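Local coordinates for ribokinase (Cryptococcus neoformans var. grubii serotype A, PDB 6CW5), which probably phosphorylates D-ribose at O-5, using ATP and magnesium, to give D-ribose 5-phosphate and ADP, at residues S190-E196 with V241-L247; N171-M175 with E198-L202. All blocks are in the same frame, centred on the assembly; numbering follows the deposited sequence.

How the interactions relate
Interaction 1 and interaction 2 have centres about 9 Å apart. Interaction 1 pairs two neighbouring parallel strands of the large central sheet of the ribokinase fold, whereas the segments of interaction 2 follow the C-terminal ends of strands 167-170 and 191-195. Along the chain the segments alternate: 171-175, strand 191-195, helix 196-205 and, later, strand 242-246. Strand 191-195 runs directly into the helix of interaction 2. The two also touch: Ile193 O lies 2.9 Å from Asn171 ND2, a probable hydrogen bond, and Leu192 CD1 is 3.7 Å from Pro172 CD. Asn195 and Thr246 of interaction 1 bind ADP; Asn195 also caps interaction 2's helix at Glu198 N, and Ser173 lies beside Lys51, probably substrate-binding.

Interaction 1 (S190-E196 with V241-L247); sequences SWLIVNE and VGIICTL
Two extended segments, strands 191-195 and 242-246, run side by side in the same direction, their axes 4.5 Å apart at closest approach and inclined by 19°. Facing CA atoms lie 4.5-5.1 Å apart, from Ser190 opposite Val241 to Asn195 opposite Thr246. Val241 enters with chi1 t, bringing its CG1 4.0 Å from Leu192 CB. Gly242 N donates to Ser190 O at 2.9 Å, and Gly242 O accepts from Leu192 N at 2.8 Å. An ideal CB on this glycine would sit 2.7 Å from Trp191 CZ3, a clash, so the indole (chi1 -73°, chi2 99°) can lean over the backbone, with CZ3 3.7 Å from Ile243 N. Ile243 points to the opposite face, shared with Leu192, Val194 and Cys245, which meets helix 220-233. Ile244 continues the ladder: its N reaches Leu192 O at 2.9 Å and its O takes Val194 N at 3.0 Å. In its m,m rotamer, Ile244 CD1 packs 3.8 Å from Trp191 CZ3, on the face lined by helix 279-292. Since helices 196-205 and 220-233 connect these adjacent parallel strands, they form a beta-alpha-beta crossover of the Rossmann-like ribokinase fold. The backbone places Cys245 CA 3.1 Å from Val194 O, a CA-H...O contact, and chi1 t sets Cys245 SG 3.7 Å from Glu196 N. At Thr246, N bonds to Val194 O at 2.8 Å, while OG1 lies 3.4 Å from Asn195 CB. Both residues bind ADP, although none is bound here; Asn195 OD1 caps Glu198 N. Leu247 ends the segment with CD2 3.9 Å from Glu196 CB.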
ATOM      1  N   SER A 190      11.242   0.444 -15.080  1.00 20.65           N
ATOM      2  CA  SER A 190      11.894   0.441 -16.392  1.00 21.68           C
ATOM      3  C   SER A 190      11.996   1.841 -16.983  1.00 25.71           C
ATOM      4  O   SER A 190      13.016   2.173 -17.601  1.00 20.93           O
ATOM      5  CB  SER A 190      11.146  -0.454 -17.383  1.00 26.74           C
ATOM      6  OG  SER A 190      10.831  -1.724 -16.813  1.00 24.89           O
ATOM      7  N   TRP A 191      10.929   2.640 -16.862  1.00 25.14           N
ATOM      8  CA  TRP A 191      10.867   3.959 -17.490  1.00 21.09           C
ATOM      9  C   TRP A 191      10.266   4.984 -16.549  1.00 21.64           C
ATOM     10  O   TRP A 191       9.206   4.748 -15.965  1.00 19.75           O
ATOM     11  CB  TRP A 191      10.024   3.939 -18.765  1.00 18.56           C
ATOM     12  CG  TRP A 191      10.696   3.259 -19.914  1.00 20.69           C
ATOM     13  CD1 TRP A 191      10.507   1.982 -20.352  1.00 25.49           C
ATOM     14  CD2 TRP A 191      11.665   3.849 -20.780  1.00 22.66           C
ATOM     15  NE1 TRP A 191      11.310   1.742 -21.457  1.00 23.74           N
ATOM     16  CE2 TRP A 191      12.030   2.879 -21.730  1.00 24.78           C
ATOM     17  CE3 TRP A 191      12.258   5.118 -20.837  1.00 23.64           C
ATOM     18  CZ2 TRP A 191      12.961   3.133 -22.738  1.00 29.75           C
ATOM     19  CZ3 TRP A 191      13.178   5.377 -21.843  1.00 26.07           C
ATOM     20  CH2 TRP A 191      13.524   4.381 -22.776  1.00 28.11           C
ATOM     21  N   LEU A 192      10.925   6.133 -16.436  1.00 19.60           N
ATOM     22  CA  LEU A 192      10.366   7.295 -15.754  1.00 18.20           C
ATOM     23  C   LEU A 192       9.953   8.307 -16.813  1.00 22.98           C
ATOM     24  O   LEU A 192      10.760   8.654 -17.679  1.00 22.62           O
ATOM     25  CB  LEU A 192      11.406   7.915 -14.809  1.00 17.02           C
ATOM     26  CG  LEU A 192      11.099   9.307 -14.230  1.00 20.73           C
ATOM     27  CD1 LEU A 192       9.993   9.186 -13.151  1.00 17.69           C
ATOM     28  CD2 LEU A 192      12.366   9.923 -13.623  1.00 19.53           C
ATOM     29  N   ILE A 193       8.718   8.808 -16.729  1.00 22.17           N
ATOM     30  CA  ILE A 193       8.237   9.865 -17.614  1.00 23.58           C
ATOM     31  C   ILE A 193       7.973  11.102 -16.766  1.00 21.47           C
ATOM     32  O   ILE A 193       7.121  11.074 -15.867  1.00 20.18           O
ATOM     33  CB  ILE A 193       6.965   9.466 -18.374  1.00 22.39           C
ATOM     34  CG1 ILE A 193       7.175   8.183 -19.159  1.00 27.88           C
ATOM     35  CG2 ILE A 193       6.587  10.589 -19.362  1.00 25.65           C
ATOM     36  CD1 ILE A 193       5.947   7.835 -20.028  1.00 32.40           C
ATOM     37  N   VAL A 194       8.681  12.188 -17.071  1.00 18.91           N
ATOM     38  CA  VAL A 194       8.544  13.465 -16.368  1.00 16.83           C
ATOM     39  C   VAL A 194       8.535  14.599 -17.381  1.00 19.49           C
ATOM     40  O   VAL A 194       8.985  14.439 -18.514  1.00 24.90           O
ATOM     41  CB  VAL A 194       9.707  13.702 -15.372  1.00 19.65           C
ATOM     42  CG1 VAL A 194       9.547  12.779 -14.157  1.00 21.54           C
ATOM     43  CG2 VAL A 194      11.098  13.481 -16.060  1.00 18.92           C
ATOM     44  N   ASN A 195       8.040  15.780 -16.951  1.00 17.72           N
ATOM     45  CA  ASN A 195       8.338  17.027 -17.646  1.00 21.28           C
ATOM     46  C   ASN A 195       9.521  17.693 -16.949  1.00 22.06           C
ATOM     47  O   ASN A 195      10.025  17.190 -15.946  1.00 21.23           O
ATOM     48  CB  ASN A 195       7.094  17.938 -17.703  1.00 25.21           C
ATOM     49  CG  ASN A 195       6.554  18.297 -16.314  1.00 26.78           C
ATOM     50  OD1 ASN A 195       7.321  18.544 -15.392  1.00 24.61           O
ATOM     51  ND2 ASN A 195       5.225  18.316 -16.165  1.00 24.96           N
ATOM     52  N   GLU A 196       9.999  18.834 -17.484  1.00 19.41           N
ATOM     53  CA  GLU A 196      11.244  19.372 -16.937  1.00 22.41           C
ATOM     54  C   GLU A 196      11.097  19.800 -15.478  1.00 26.54           C
ATOM     55  O   GLU A 196      12.062  19.721 -14.712  1.00 25.15           O
ATOM     56  CB  GLU A 196      11.756  20.544 -17.779  1.00 28.00           C
ATOM     57  CG  GLU A 196      10.903  21.793 -17.687  1.00 27.90           C
ATOM     58  CD  GLU A 196       9.694  21.797 -18.614  1.00 42.27           C
ATOM     59  OE1 GLU A 196       9.310  20.732 -19.148  1.00 32.89           O
ATOM     60  OE2 GLU A 196       9.126  22.898 -18.813  1.00 42.07           O
ATOM     61  N   VAL A 241      17.078   2.691 -14.891  1.00 24.38           N
ATOM     62  CA  VAL A 241      15.852   3.398 -15.269  1.00 21.55           C
ATOM     63  C   VAL A 241      16.093   4.218 -16.534  1.00 21.91           C
ATOM     64  O   VAL A 241      17.004   5.052 -16.568  1.00 23.10           O
ATOM     65  CB  VAL A 241      15.368   4.307 -14.129  1.00 21.05           C
ATOM     66  CG1 VAL A 241      14.006   4.955 -14.499  1.00 17.83           C
ATOM     67  CG2 VAL A 241      15.248   3.536 -12.806  1.00 21.80           C
ATOM     68  N   GLY A 242      15.286   3.976 -17.582  1.00 19.64           N
ATOM     69  CA  GLY A 242      15.265   4.890 -18.713  1.00 18.92           C
ATOM     70  C   GLY A 242      14.428   6.119 -18.382  1.00 23.58           C
ATOM     71  O   GLY A 242      13.528   6.075 -17.543  1.00 23.49           O
ATOM     72  N   ILE A 243      14.742   7.245 -19.021  1.00 20.61           N
ATOM     73  CA  ILE A 243      14.071   8.509 -18.709  1.00 19.72           C
ATOM     74  C   ILE A 243      13.554   9.157 -19.992  1.00 19.23           C
ATOM     75  O   ILE A 243      14.298   9.302 -20.968  1.00 21.56           O
ATOM     76  CB  ILE A 243      15.000   9.489 -17.963  1.00 24.76           C
ATOM     77  CG1 ILE A 243      15.413   8.901 -16.603  1.00 28.70           C
ATOM     78  CG2 ILE A 243      14.304  10.851 -17.778  1.00 23.21           C
ATOM     79  CD1 ILE A 243      16.743   9.438 -16.040  1.00 26.18           C
ATOM     80  N   ILE A 244      12.278   9.544 -19.977  1.00 23.67           N
ATOM     81  CA  ILE A 244      11.682  10.410 -20.993  1.00 25.08           C
ATOM     82  C   ILE A 244      11.379  11.720 -20.286  1.00 22.04           C
ATOM     83  O   ILE A 244      10.665  11.719 -19.278  1.00 23.35           O
ATOM     84  CB  ILE A 244      10.378   9.827 -21.562  1.00 31.00           C
ATOM     85  CG1 ILE A 244      10.574   8.436 -22.188  1.00 28.72           C
ATOM     86  CG2 ILE A 244       9.788  10.796 -22.588  1.00 33.99           C
ATOM     87  CD1 ILE A 244      11.519   8.401 -23.336  1.00 26.83           C
ATOM     88  N   CYS A 245      11.932  12.825 -20.771  1.00 25.47           N
ATOM     89  CA  CYS A 245      11.621  14.138 -20.204  1.00 24.73           C
ATOM     90  C   CYS A 245      10.931  14.976 -21.276  1.00 23.40           C
ATOM     91  O   CYS A 245      11.555  15.348 -22.276  1.00 28.31           O
ATOM     92  CB  CYS A 245      12.882  14.843 -19.683  1.00 22.29           C
ATOM     93  SG  CYS A 245      12.473  16.416 -18.876  1.00 24.97           S
ATOM     94  N   THR A 246       9.643  15.256 -21.087  1.00 26.07           N
ATOM     95  CA  THR A 246       8.940  16.120 -22.020  1.00 25.98           C
ATOM     96  C   THR A 246       9.315  17.568 -21.729  1.00 35.06           C
ATOM     97  O   THR A 246       9.489  17.958 -20.570  1.00 29.25           O
ATOM     98  CB  THR A 246       7.424  15.912 -21.928  1.00 31.62           C
ATOM     99  OG1 THR A 246       6.968  16.244 -20.615  1.00 30.79           O
ATOM    100  CG2 THR A 246       7.091  14.446 -22.173  1.00 31.47           C
ATOM    101  N   LEU A 247       9.507  18.351 -22.790  1.00 28.64           N
ATOM    102  CA  LEU A 247       9.828  19.764 -22.663  1.00 28.94           C
ATOM    103  C   LEU A 247       8.756  20.622 -23.325  1.00 33.83           C
ATOM    104  O   LEU A 247       9.066  21.657 -23.909  1.00 41.25           O
ATOM    105  CB  LEU A 247      11.203  20.080 -23.258  1.00 27.23           C
ATOM    106  CG  LEU A 247      12.417  19.205 -22.884  1.00 30.74           C
ATOM    107  CD1 LEU A 247      13.657  19.549 -23.747  1.00 30.25           C
ATOM    108  CD2 LEU A 247      12.747  19.297 -21.388  1.00 29.53           C
TER

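Interaction 2 (N171-M175 with E198-L202)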
ATOM      1  N   ASN A 171       4.897   7.820 -13.882  1.00 18.43           N
ATOM      2  CA  ASN A 171       4.776   9.266 -14.071  1.00 16.82           C
ATOM      3  C   ASN A 171       4.467   9.856 -12.695  1.00 20.05           C
ATOM      4  O   ASN A 171       3.360   9.642 -12.160  1.00 20.42           O
ATOM      5  CB  ASN A 171       3.668   9.525 -15.098  1.00 23.94           C
ATOM      6  CG  ASN A 171       3.343  11.000 -15.320  1.00 31.47           C
ATOM      7  OD1 ASN A 171       2.166  11.346 -15.492  1.00 30.53           O
ATOM      8  ND2 ASN A 171       4.363  11.858 -15.387  1.00 26.50           N
ATOM      9  N   PRO A 172       5.409  10.540 -12.043  1.00 20.91           N
ATOM     10  CA  PRO A 172       5.157  10.949 -10.632  1.00 17.80           C
ATOM     11  C   PRO A 172       4.266  12.176 -10.512  1.00 19.55           C
ATOM     12  O   PRO A 172       4.708  13.301 -10.231  1.00 19.09           O
ATOM     13  CB  PRO A 172       6.562  11.222 -10.100  1.00 19.00           C
ATOM     14  CG  PRO A 172       7.356  11.688 -11.380  1.00 20.82           C
ATOM     15  CD  PRO A 172       6.776  10.872 -12.515  1.00 20.04           C
ATOM     16  N   SER A 173       2.970  11.957 -10.735  1.00 16.00           N
ATOM     17  CA  SER A 173       1.992  13.052 -10.757  1.00 16.47           C
ATOM     18  C   SER A 173       0.781  12.657  -9.925  1.00 15.67           C
ATOM     19  O   SER A 173       0.128  11.646 -10.235  1.00 17.93           O
ATOM     20  CB  SER A 173       1.557  13.376 -12.187  1.00 19.83           C
ATOM     21  OG  SER A 173       0.536  14.374 -12.155  1.00 24.80           O
ATOM     22  N   PRO A 174       0.403  13.437  -8.912  1.00 18.09           N
ATOM     23  CA  PRO A 174       1.113  14.642  -8.425  1.00 17.32           C
ATOM     24  C   PRO A 174       2.457  14.279  -7.823  1.00 21.03           C
ATOM     25  O   PRO A 174       2.660  13.120  -7.536  1.00 17.58           O
ATOM     26  CB  PRO A 174       0.178  15.185  -7.348  1.00 22.03           C
ATOM     27  CG  PRO A 174      -0.647  13.951  -6.904  1.00 24.72           C
ATOM     28  CD  PRO A 174      -0.848  13.182  -8.174  1.00 20.00           C
ATOM     29  N   MET A 175       3.355  15.250  -7.630  1.00 19.29           N
ATOM     30  CA  MET A 175       4.705  14.929  -7.186  1.00 19.27           C
ATOM     31  C   MET A 175       4.704  14.328  -5.777  1.00 18.82           C
ATOM     32  O   MET A 175       3.909  14.719  -4.905  1.00 18.46           O
ATOM     33  CB  MET A 175       5.581  16.199  -7.241  1.00 19.56           C
ATOM     34  CG  MET A 175       7.068  15.984  -6.886  1.00 19.94           C
ATOM     35  SD  MET A 175       7.864  14.633  -7.711  1.00 21.00           S
ATOM     36  CE  MET A 175       7.650  15.110  -9.447  1.00 18.74           C
ATOM     37  N   GLU A 198       9.230  18.290 -13.165  1.00 19.97           N
ATOM     38  CA  GLU A 198       9.292  17.073 -12.354  1.00 17.81           C
ATOM     39  C   GLU A 198      10.710  16.512 -12.308  1.00 19.57           C
ATOM     40  O   GLU A 198      11.135  15.943 -11.288  1.00 19.58           O
ATOM     41  CB  GLU A 198       8.310  16.036 -12.905  1.00 20.18           C
ATOM     42  CG  GLU A 198       6.841  16.518 -12.723  1.00 19.68           C
ATOM     43  CD  GLU A 198       5.844  15.798 -13.615  1.00 26.01           C
ATOM     44  OE1 GLU A 198       6.257  15.157 -14.604  1.00 23.50           O
ATOM     45  OE2 GLU A 198       4.620  15.895 -13.336  1.00 27.19           O
ATOM     46  N   LEU A 199      11.444  16.625 -13.412  1.00 19.38           N
ATOM     47  CA  LEU A 199      12.869  16.278 -13.388  1.00 20.84           C
ATOM     48  C   LEU A 199      13.600  17.091 -12.323  1.00 19.03           C
ATOM     49  O   LEU A 199      14.392  16.552 -11.545  1.00 19.39           O
ATOM     50  CB  LEU A 199      13.499  16.523 -14.764  1.00 19.29           C
ATOM     51  CG  LEU A 199      15.005  16.220 -14.879  1.00 20.80           C
ATOM     52  CD1 LEU A 199      15.261  14.763 -14.538  1.00 25.50           C
ATOM     53  CD2 LEU A 199      15.583  16.568 -16.290  1.00 20.90           C
ATOM     54  N   GLY A 200      13.345  18.399 -12.269  1.00 20.58           N
ATOM     55  CA  GLY A 200      13.971  19.211 -11.228  1.00 21.00           C
ATOM     56  C   GLY A 200      13.551  18.804  -9.823  1.00 21.45           C
ATOM     57  O   GLY A 200      14.352  18.857  -8.882  1.00 22.37           O
ATOM     58  N   ASP A 201      12.286  18.417  -9.649  1.00 23.10           N
ATOM     59  CA  ASP A 201      11.837  17.972  -8.325  1.00 20.95           C
ATOM     60  C   ASP A 201      12.650  16.779  -7.856  1.00 21.05           C
ATOM     61  O   ASP A 201      13.041  16.702  -6.690  1.00 20.48           O
ATOM     62  CB  ASP A 201      10.348  17.596  -8.330  1.00 20.53           C
ATOM     63  CG  ASP A 201       9.429  18.785  -8.455  1.00 31.06           C
ATOM     64  OD1 ASP A 201       9.798  19.890  -8.006  1.00 30.44           O
ATOM     65  OD2 ASP A 201       8.319  18.590  -8.997  1.00 25.91           O
ATOM     66  N   LEU A 202      12.881  15.807  -8.742  1.00 19.60           N
ATOM     67  CA  LEU A 202      13.691  14.661  -8.338  1.00 19.79           C
ATOM     68  C   LEU A 202      15.118  15.090  -8.024  1.00 23.52           C
ATOM     69  O   LEU A 202      15.699  14.689  -7.005  1.00 20.47           O
ATOM     70  CB  LEU A 202      13.702  13.596  -9.432  1.00 19.28           C
ATOM     71  CG  LEU A 202      12.643  12.496  -9.256  1.00 21.72           C
ATOM     72  CD1 LEU A 202      11.239  13.067  -9.502  1.00 22.60           C
ATOM     73  CD2 LEU A 202      12.986  11.371 -10.241  1.00 24.28           C
TER
HETATM   74  O   HOH W   1       4.452  14.473 -16.474  1.00 29.55           O
HETATM   75  O   HOH W   2       4.070  16.052 -10.848  1.00 21.03           O
HETATM   76  O   HOH W   3       2.285  15.568 -14.506  1.00 38.37           O
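No direct hydrogen bond joins the loop 171-175 to the helical segment 198-202; water and a folded methionine bridge them instead. Glu198 points its CB toward the loop and extends through chi1 -66° and chi2 161°, so that its carboxylate faces three polar groups too distant for direct bonding: OE1 is 3.9 Å from Asn171 ND2, and OE2 is 4.0 Å from Pro172 O and 4.5 Å from Ser173 OG. Water 1 spans the first gap, accepting from Asn171 ND2 at 2.8 Å and donating to Glu198 OE1 at 2.7 Å. Water 2 donates both to Pro172 O (2.9 Å) and to Glu198 OE2 (2.6 Å), and water 3 donates to Glu198 OE2 at 2.6 Å, with a weak 3.2 Å bond to Ser173 OG. Pro172, phi/psi -79/76, centres an inverse gamma turn, closed by a weak bond from Ser173 N to Asn171 O at 2.7 Å. Met175 then bends back through t,p,p torsions, setting its CE 3.6 Å from both Glu198 CB and Asp201 OD2, and its SD 4.1 Å from Leu202 CD1, which an intermediate chi1 of -94° swings to the methionine. Asn195 and Glu198 have the spacing of the NxxE motif of PfkB kinases, which in relatives is linked to magnesium and phosphate; the hydrated carboxylate is consistent with such a role, but no metal is present in the contact itself. Asn171 ND2 also bonds to Ile193 O, and behind the loop Pro172 and Leu202 rest on Leu192 of strand 191-195, while Leu199 and Leu202 pack against helix 220-233.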